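Local coordinates for hypothetical protein Atu2144 (Agrobacterium tumefaciens, PDB 2ODF), which is of unknown function but belongs to the N-formylglutamate amidohydrolase family and is probably a hydrolase related to zinc-dependent exopeptidases, at residues L45-D50 against S83-D88. Sequence-based numbering, arbitrary orientation.
Sequences LGLSAD and SRLVYD
L45 packs on L85 and V86, and L47 on L85, in a small, mostly buried, purely apolar contact between two loops, one leading into helix 49-52, the other following strand 77-80. No hydrogen bond crosses it, and 146 Å² is buried in all. L45 puts its CD1 3.8 Å from CB of L85, the two side chains passing at a slant; the same methyl lies 4.3 Å from CG2 of V86. L47 meets the other end of L85, tip to tip, with CD1 to CD1 at 3.8 Å. In L85, CG anti to the carbonyl carbon (chi1 -70°), with CD1 extended anti to CA (chi2 167°), takes that methyl to L47.

Strand 77-80 belongs to a seven-stranded mixed sheet, consistent with the alpha/beta fold of the zinc-exopeptidase clan. The turn presenting L85 is an ST turn: S83 OG accepts the backbone N of L85 at 2.9 Å, nearly straight at 164°, and also bonds to the backbone O of A57. V86 N bonds to S83 O at 3.0 Å, closing a type I-like beta turn over R84 and L85. Within 83-88, R84 NH2 meets D88 OD2 on the syn side at 2.9 Å in a bent salt bridge, tilted from both the carboxylate and guanidinium planes, while D88 OD1 bonds to H33 NE2. V86 also packs on L126 of helix 116-143, and L45 shares a backbone hydrogen bond with G110.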
loop_
_atom_site.group_PDB
_atom_site.type_symbol
_atom_site.label_atom_id
_atom_site.label_comp_id
_atom_site.label_asym_id
_atom_site.label_seq_id
_atom_site.Cartn_x
_atom_site.Cartn_y
_atom_site.Cartn_z
ATOM N N LEU A 45 18.180 9.556 -8.147
ATOM C CA LEU A 45 16.950 10.349 -7.929
ATOM C C LEU A 45 17.087 11.831 -8.309
ATOM O O LEU A 45 16.303 12.667 -7.872
ATOM C CB LEU A 45 16.474 10.236 -6.478
ATOM C CG LEU A 45 15.939 8.881 -6.016
ATOM C CD1 LEU A 45 15.832 8.862 -4.475
ATOM C CD2 LEU A 45 14.601 8.519 -6.660
ATOM N N GLY A 46 18.088 12.138 -9.132
ATOM C CA GLY A 46 18.387 13.510 -9.506
ATOM C C GLY A 46 19.106 14.312 -8.447
ATOM O O GLY A 46 19.155 15.539 -8.542
ATOM N N LEU A 47 19.704 13.626 -7.460
ATOM C CA LEU A 47 20.397 14.278 -6.341
ATOM C C LEU A 47 21.921 14.203 -6.456
ATOM O O LEU A 47 22.487 13.322 -7.119
ATOM C CB LEU A 47 19.995 13.634 -4.996
ATOM C CG LEU A 47 18.517 13.659 -4.635
ATOM C CD1 LEU A 47 18.243 12.765 -3.414
ATOM C CD2 LEU A 47 18.026 15.097 -4.379
ATOM N N SER A 48 22.571 15.149 -5.793
ATOM C CA SER A 48 24.028 15.204 -5.759
ATOM C C SER A 48 24.606 14.115 -4.863
ATOM O O SER A 48 23.945 13.636 -3.948
ATOM C CB SER A 48 24.484 16.571 -5.254
ATOM O OG SER A 48 24.272 16.679 -3.861
ATOM N N ALA A 49 25.847 13.729 -5.136
ATOM C CA ALA A 49 26.559 12.749 -4.314
ATOM C C ALA A 49 26.561 13.137 -2.820
ATOM O O ALA A 49 26.359 12.277 -1.954
ATOM C CB ALA A 49 27.977 12.561 -4.840
ATOM N N ASP A 50 26.748 14.421 -2.517
ATOM C CA ASP A 50 26.666 14.921 -1.138
ATOM C C ASP A 50 25.305 14.694 -0.475
ATOM O O ASP A 50 25.244 14.313 0.685
ATOM C CB ASP A 50 26.963 16.429 -1.055
ATOM C CG ASP A 50 28.436 16.758 -1.231
ATOM O OD1 ASP A 50 29.259 15.832 -1.439
ATOM O OD2 ASP A 50 28.766 17.972 -1.162
ATOM N N SER A 83 16.518 3.285 1.025
ATOM C CA SER A 83 16.390 4.635 1.526
ATOM C C SER A 83 14.968 5.114 1.700
ATOM O O SER A 83 14.077 4.846 0.844
ATOM C CB SER A 83 17.093 5.616 0.590
ATOM O OG SER A 83 16.929 6.947 1.033
ATOM N N ARG A 84 14.792 5.878 2.777
ATOM C CA ARG A 84 13.555 6.602 3.071
ATOM C C ARG A 84 13.210 7.615 1.957
ATOM O O ARG A 84 12.090 8.148 1.927
ATOM C CB ARG A 84 13.681 7.362 4.400
ATOM C CG ARG A 84 14.757 8.501 4.387
ATOM C CD ARG A 84 14.832 9.251 5.698
ATOM N NE ARG A 84 13.561 9.880 6.028
ATOM C CZ ARG A 84 13.338 10.667 7.071
ATOM N NH1 ARG A 84 14.298 10.919 7.943
ATOM N NH2 ARG A 84 12.132 11.173 7.259
ATOM N N LEU A 85 14.193 7.953 1.119
ATOM C CA LEU A 85 13.917 8.832 -0.036
ATOM C C LEU A 85 13.007 8.180 -1.061
ATOM O O LEU A 85 12.233 8.890 -1.721
ATOM C CB LEU A 85 15.193 9.289 -0.717
ATOM C CG LEU A 85 16.066 10.284 0.045
ATOM C CD1 LEU A 85 17.401 10.350 -0.656
ATOM C CD2 LEU A 85 15.433 11.616 0.131
ATOM N N VAL A 86 13.084 6.854 -1.194
ATOM C CA VAL A 86 12.231 6.121 -2.102
ATOM C C VAL A 86 10.853 5.882 -1.458
ATOM O O VAL A 86 9.809 6.172 -2.048
ATOM C CB VAL A 86 12.877 4.795 -2.575
ATOM C CG1 VAL A 86 11.951 4.087 -3.590
ATOM C CG2 VAL A 86 14.228 5.091 -3.247
ATOM N N TYR A 87 10.856 5.399 -0.223
ATOM C CA TYR A 87 9.621 5.277 0.551
ATOM C C TYR A 87 9.994 5.370 2.028
ATOM O O TYR A 87 10.802 4.557 2.519
ATOM C CB TYR A 87 8.833 3.968 0.262
ATOM C CG TYR A 87 7.441 4.056 0.850
ATOM C CD1 TYR A 87 7.257 4.092 2.232
ATOM C CD2 TYR A 87 6.315 4.197 0.045
ATOM C CE1 TYR A 87 5.998 4.253 2.788
ATOM C CE2 TYR A 87 5.050 4.341 0.607
ATOM C CZ TYR A 87 4.905 4.389 1.994
ATOM O OH TYR A 87 3.666 4.569 2.607
ATOM N N ASP A 88 9.416 6.346 2.726
ATOM C CA ASP A 88 9.624 6.497 4.166
ATOM C C ASP A 88 8.674 5.550 4.881
ATOM O O ASP A 88 7.486 5.825 5.015
ATOM C CB ASP A 88 9.397 7.947 4.622
ATOM C CG ASP A 88 9.814 8.174 6.073
ATOM O OD1 ASP A 88 9.854 7.185 6.848
ATOM O OD2 ASP A 88 10.113 9.331 6.426
#